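Local coordinates for hypothetical protein PH1789 (Pyrococcus horikoshii, PDB 1WR2), which is of unknown function but carries an ATP-grasp domain, a fold of two alpha+beta subdomains, at residues Leu69-Ile81 against Lys90-Arg102. Sequence-based numbering, arbitrary orientation.
Sequences LHKSDAKVVMLNI and KWEEIHENAKKYR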
loop_
_atom_site.group_PDB
_atom_site.type_symbol
_atom_site.label_atom_id
_atom_site.label_comp_id
_atom_site.label_asym_id
_atom_site.label_seq_id
_atom_site.Cartn_x
_atom_site.Cartn_y
_atom_site.Cartn_z
ATOM N N LEU A 69 7.063 10.122 -4.378
ATOM C CA LEU A 69 6.153 8.985 -4.327
ATOM C C LEU A 69 6.885 7.640 -4.427
ATOM O O LEU A 69 6.505 6.670 -3.775
ATOM C CB LEU A 69 5.113 9.105 -5.443
ATOM C CG LEU A 69 4.270 10.388 -5.437
ATOM C CD1 LEU A 69 3.424 10.435 -6.709
ATOM C CD2 LEU A 69 3.387 10.444 -4.193
ATOM N N HIS A 70 7.931 7.584 -5.244
ATOM C CA HIS A 70 8.713 6.359 -5.400
ATOM C C HIS A 70 9.815 6.367 -4.339
ATOM O O HIS A 70 10.975 6.680 -4.616
ATOM C CB HIS A 70 9.326 6.298 -6.799
ATOM C CG HIS A 70 9.947 4.977 -7.131
ATOM N ND1 HIS A 70 10.617 4.745 -8.314
ATOM C CD2 HIS A 70 9.984 3.809 -6.445
ATOM C CE1 HIS A 70 11.038 3.493 -8.342
ATOM N NE2 HIS A 70 10.668 2.903 -7.219
ATOM N N LYS A 71 9.431 6.017 -3.116
ATOM C CA LYS A 71 10.345 6.008 -1.981
ATOM C C LYS A 71 11.643 5.218 -2.157
ATOM O O LYS A 71 12.710 5.706 -1.789
ATOM C CB LYS A 71 9.598 5.523 -0.732
ATOM C CG LYS A 71 8.433 6.430 -0.327
ATOM C CD LYS A 71 7.769 5.972 0.975
ATOM C CE LYS A 71 7.059 4.634 0.812
ATOM N NZ LYS A 71 5.837 4.745 -0.037
ATOM N N SER A 72 11.570 4.008 -2.709
ATOM C CA SER A 72 12.781 3.203 -2.893
ATOM C C SER A 72 13.765 3.878 -3.849
ATOM O O SER A 72 14.981 3.820 -3.658
ATOM C CB SER A 72 12.431 1.809 -3.425
ATOM O OG SER A 72 11.884 1.884 -4.729
ATOM N N ASP A 73 13.230 4.521 -4.879
ATOM C CA ASP A 73 14.053 5.209 -5.864
ATOM C C ASP A 73 14.851 6.332 -5.195
ATOM O O ASP A 73 16.043 6.499 -5.458
ATOM C CB ASP A 73 13.157 5.778 -6.971
ATOM C CG ASP A 73 13.927 6.146 -8.227
ATOM O OD1 ASP A 73 14.618 5.265 -8.790
ATOM O OD2 ASP A 73 13.831 7.316 -8.657
ATOM N N ALA A 74 14.188 7.089 -4.322
ATOM C CA ALA A 74 14.815 8.205 -3.614
ATOM C C ALA A 74 15.598 7.762 -2.386
ATOM O O ALA A 74 16.384 8.529 -1.823
ATOM C CB ALA A 74 13.755 9.218 -3.208
ATOM N N LYS A 75 15.374 6.523 -1.964
ATOM C CA LYS A 75 16.057 5.986 -0.797
ATOM C C LYS A 75 15.665 6.749 0.468
ATOM O O LYS A 75 16.517 7.153 1.262
ATOM C CB LYS A 75 17.572 6.034 -1.018
ATOM C CG LYS A 75 18.036 5.082 -2.116
ATOM C CD LYS A 75 19.251 5.605 -2.859
ATOM C CE LYS A 75 20.443 5.813 -1.942
ATOM N NZ LYS A 75 21.597 6.351 -2.715
ATOM N N VAL A 76 14.364 6.952 0.640
ATOM C CA VAL A 76 13.851 7.642 1.815
ATOM C C VAL A 76 13.112 6.661 2.730
ATOM O O VAL A 76 12.346 7.074 3.601
ATOM C CB VAL A 76 12.911 8.819 1.436
ATOM C CG1 VAL A 76 13.687 9.854 0.650
ATOM C CG2 VAL A 76 11.721 8.326 0.627
ATOM N N VAL A 77 13.339 5.365 2.511
ATOM C CA VAL A 77 12.739 4.301 3.330
ATOM C C VAL A 77 13.882 3.502 3.957
ATOM O O VAL A 77 14.723 2.970 3.239
ATOM C CB VAL A 77 11.874 3.323 2.484
ATOM C CG1 VAL A 77 11.524 2.074 3.308
ATOM C CG2 VAL A 77 10.600 4.008 2.035
ATOM N N MET A 78 13.924 3.433 5.287
ATOM C CA MET A 78 14.970 2.684 5.990
ATOM C C MET A 78 14.341 1.572 6.830
ATOM O O MET A 78 13.416 1.809 7.613
ATOM C CB MET A 78 15.801 3.620 6.876
ATOM C CG MET A 78 16.705 4.579 6.100
ATOM S SD MET A 78 17.973 3.718 5.113
ATOM C CE MET A 78 18.721 5.100 4.246
ATOM N N LEU A 79 14.858 0.358 6.665
ATOM C CA LEU A 79 14.319 -0.801 7.357
ATOM C C LEU A 79 15.096 -1.319 8.564
ATOM O O LEU A 79 16.221 -0.906 8.837
ATOM C CB LEU A 79 14.150 -1.945 6.357
ATOM C CG LEU A 79 13.418 -1.668 5.041
ATOM C CD1 LEU A 79 13.369 -2.961 4.241
ATOM C CD2 LEU A 79 12.010 -1.165 5.297
ATOM N N ASN A 80 14.454 -2.239 9.279
ATOM C CA ASN A 80 15.001 -2.901 10.455
ATOM C C ASN A 80 15.853 -2.046 11.390
ATOM O O ASN A 80 16.984 -2.407 11.730
ATOM C CB ASN A 80 15.778 -4.148 10.016
ATOM C CG ASN A 80 15.945 -5.155 11.138
ATOM O OD1 ASN A 80 15.071 -5.992 11.376
ATOM N ND2 ASN A 80 17.081 -5.091 11.827
ATOM N N ILE A 81 15.296 -0.914 11.808
ATOM C CA ILE A 81 15.962 -0.003 12.733
ATOM C C ILE A 81 15.797 -0.636 14.116
ATOM O O ILE A 81 14.694 -0.687 14.655
ATOM C CB ILE A 81 15.289 1.374 12.713
ATOM C CG1 ILE A 81 15.449 1.997 11.317
ATOM C CG2 ILE A 81 15.867 2.241 13.804
ATOM C CD1 ILE A 81 14.591 3.234 11.063
ATOM N N LYS A 90 19.113 7.296 10.973
ATOM C CA LYS A 90 18.350 6.993 9.764
ATOM C C LYS A 90 17.363 8.115 9.472
ATOM O O LYS A 90 16.980 8.340 8.325
ATOM C CB LYS A 90 17.621 5.660 9.916
ATOM C CG LYS A 90 18.564 4.474 9.898
ATOM C CD LYS A 90 19.396 4.487 8.627
ATOM C CE LYS A 90 20.510 3.449 8.675
ATOM N NZ LYS A 90 21.278 3.435 7.400
ATOM N N TRP A 91 16.961 8.825 10.520
ATOM C CA TRP A 91 16.056 9.947 10.366
ATOM C C TRP A 91 16.812 11.030 9.591
ATOM O O TRP A 91 16.258 11.675 8.700
ATOM C CB TRP A 91 15.623 10.470 11.738
ATOM C CG TRP A 91 14.865 11.765 11.672
ATOM C CD1 TRP A 91 15.380 13.013 11.442
ATOM C CD2 TRP A 91 13.449 11.932 11.781
ATOM N NE1 TRP A 91 14.369 13.941 11.400
ATOM C CE2 TRP A 91 13.174 13.304 11.605
ATOM C CE3 TRP A 91 12.381 11.052 12.008
ATOM C CZ2 TRP A 91 11.877 13.820 11.648
ATOM C CZ3 TRP A 91 11.090 11.567 12.051
ATOM C CH2 TRP A 91 10.852 12.937 11.871
ATOM N N GLU A 92 18.085 11.218 9.926
ATOM C CA GLU A 92 18.905 12.214 9.243
ATOM C C GLU A 92 19.151 11.788 7.799
ATOM O O GLU A 92 19.077 12.599 6.880
ATOM C CB GLU A 92 20.251 12.393 9.962
ATOM C CG GLU A 92 20.169 13.127 11.299
ATOM C CD GLU A 92 21.539 13.329 11.941
ATOM O OE1 GLU A 92 22.207 12.317 12.253
ATOM O OE2 GLU A 92 21.947 14.500 12.132
ATOM N N GLU A 93 19.447 10.508 7.605
ATOM C CA GLU A 93 19.704 9.983 6.275
ATOM C C GLU A 93 18.578 10.217 5.280
ATOM O O GLU A 93 18.804 10.789 4.208
ATOM C CB GLU A 93 19.975 8.487 6.333
ATOM C CG GLU A 93 21.365 8.121 6.749
ATOM C CD GLU A 93 21.708 6.728 6.310
ATOM O OE1 GLU A 93 21.497 6.429 5.113
ATOM O OE2 GLU A 93 22.185 5.937 7.150
ATOM N N ILE A 94 17.370 9.772 5.623
ATOM C CA ILE A 94 16.244 9.916 4.708
ATOM C C ILE A 94 15.973 11.360 4.344
ATOM O O ILE A 94 15.568 11.647 3.221
ATOM C CB ILE A 94 14.946 9.262 5.255
ATOM C CG1 ILE A 94 14.508 9.932 6.556
ATOM C CG2 ILE A 94 15.166 7.763 5.443
ATOM C CD1 ILE A 94 13.225 9.350 7.136
ATOM N N HIS A 95 16.199 12.278 5.279
ATOM C CA HIS A 95 15.977 13.683 4.968
ATOM C C HIS A 95 17.038 14.173 3.986
ATOM O O HIS A 95 16.749 14.989 3.115
ATOM C CB HIS A 95 15.985 14.536 6.237
ATOM C CG HIS A 95 14.670 14.547 6.958
ATOM N ND1 HIS A 95 14.292 13.558 7.843
ATOM C CD2 HIS A 95 13.633 15.417 6.902
ATOM C CE1 HIS A 95 13.081 13.818 8.299
ATOM N NE2 HIS A 95 12.658 14.941 7.745
ATOM N N GLU A 96 18.259 13.664 4.129
ATOM C CA GLU A 96 19.354 14.035 3.242
ATOM C C GLU A 96 19.050 13.480 1.860
ATOM O O GLU A 96 19.168 14.182 0.862
ATOM C CB GLU A 96 20.681 13.450 3.738
ATOM C CG GLU A 96 21.062 13.851 5.163
ATOM C CD GLU A 96 22.326 13.146 5.653
ATOM O OE1 GLU A 96 22.534 11.971 5.282
ATOM O OE2 GLU A 96 23.101 13.756 6.418
ATOM N N ASN A 97 18.652 12.214 1.815
ATOM C CA ASN A 97 18.338 11.558 0.556
ATOM C C ASN A 97 17.201 12.251 -0.166
ATOM O O ASN A 97 17.191 12.323 -1.391
ATOM C CB ASN A 97 17.992 10.086 0.792
ATOM C CG ASN A 97 19.169 9.300 1.328
ATOM O OD1 ASN A 97 20.265 9.841 1.483
ATOM N ND2 ASN A 97 18.953 8.020 1.616
ATOM N N ALA A 98 16.245 12.764 0.596
ATOM C CA ALA A 98 15.110 13.459 0.012
ATOM C C ALA A 98 15.562 14.815 -0.528
ATOM O O ALA A 98 15.028 15.311 -1.518
ATOM C CB ALA A 98 14.028 13.655 1.060
ATOM N N LYS A 99 16.552 15.405 0.131
ATOM C CA LYS A 99 17.065 16.704 -0.282
ATOM C C LYS A 99 17.784 16.602 -1.622
ATOM O O LYS A 99 17.667 17.489 -2.470
ATOM C CB LYS A 99 18.024 17.254 0.781
ATOM C CG LYS A 99 18.136 18.766 0.783
ATOM C CD LYS A 99 16.788 19.399 1.107
ATOM C CE LYS A 99 16.858 20.915 1.059
ATOM N NZ LYS A 99 17.296 21.400 -0.279
ATOM N N LYS A 100 18.524 15.518 -1.814
ATOM C CA LYS A 100 19.255 15.313 -3.058
ATOM C C LYS A 100 18.297 14.937 -4.184
ATOM O O LYS A 100 18.519 15.282 -5.342
ATOM C CB LYS A 100 20.297 14.200 -2.890
ATOM C CG LYS A 100 21.245 14.393 -1.716
ATOM C CD LYS A 100 22.273 13.269 -1.645
ATOM C CE LYS A 100 22.899 13.161 -0.255
ATOM N NZ LYS A 100 23.481 14.449 0.232
ATOM N N TYR A 101 17.220 14.242 -3.829
ATOM C CA TYR A 101 16.227 13.787 -4.796
ATOM C C TYR A 101 15.319 14.906 -5.323
ATOM O O TYR A 101 15.140 15.056 -6.536
ATOM C CB TYR A 101 15.386 12.686 -4.157
ATOM C CG TYR A 101 14.533 11.917 -5.127
ATOM C CD1 TYR A 101 15.068 10.875 -5.880
ATOM C CD2 TYR A 101 13.185 12.223 -5.284
ATOM C CE1 TYR A 101 14.273 10.151 -6.765
ATOM C CE2 TYR A 101 12.386 11.510 -6.170
ATOM C CZ TYR A 101 12.932 10.478 -6.904
ATOM O OH TYR A 101 12.131 9.772 -7.775
ATOM N N ARG A 102 14.732 15.672 -4.408
ATOM C CA ARG A 102 13.855 16.796 -4.747
ATOM C C ARG A 102 14.033 17.844 -3.647
ATOM O O ARG A 102 13.307 17.837 -2.656
ATOM C CB ARG A 102 12.377 16.366 -4.795
ATOM C CG ARG A 102 11.911 15.679 -6.083
ATOM C CD ARG A 102 11.985 16.605 -7.307
ATOM N NE ARG A 102 11.087 17.760 -7.229
ATOM C CZ ARG A 102 9.776 17.719 -7.446
ATOM N NH1 ARG A 102 9.186 16.575 -7.758
ATOM N NH2 ARG A 102 9.053 18.825 -7.356
HETATM O O HOH W 1 9.175 9.807 -6.603
#
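V76 and I94 mark where the backbones come nearest, their CA atoms 4.4 Å apart, as strand 77-81 and the helix segment 90-101 run nearly antiparallel at 153°, with axes 8.7 Å apart. How a helix can seal a turn as well as cover a strand is plain from N97. The short helix 71-74 ends in a Schellman motif, with K75 at positive phi as its C-prime residue, and the carbonyl of that same residue accepts from across the contact: N97 ND2 donates to K75 O over 2.6 Å. The bond is nearly straight (173° at the hydrogen), and the acceptor lies in the amide plane of N97, an alignment that favours this rotation of the amide.

One helical turn on, A74 CB covers one face of the Y101 ring, over its centre, in a CH-pi contact 3.4 Å from the centroid. With CG anti to the backbone N (chi1 -167°), the tyrosine extends to the short helix; its hydroxyl ends 3.1 Å from D73 OD2, the carboxylate turned almost perpendicular to the ring. A water bound by H70 N also lies beside Y101 OH.

Toward the other end, M78 bends at its second torsion and lies across K90 and E93. Its CG packs 3.6 Å from I94 CG2 while CE meets E93 OE1; K90 CD packs against CG and SD of M78, and K90 NZ goes on to a salt bridge with E93 OE2. V76 CG1 fills in against A98 CB, at 3.8 Å.

Strand 77-81 is an outermost strand of the four-stranded antiparallel sheet; M78 and I81, with V76 just before the strand, make backbone hydrogen bonds to strand 59-64. Helix 84-101 covers one face of that sheet, I94 also touching V110 of strand 109-114.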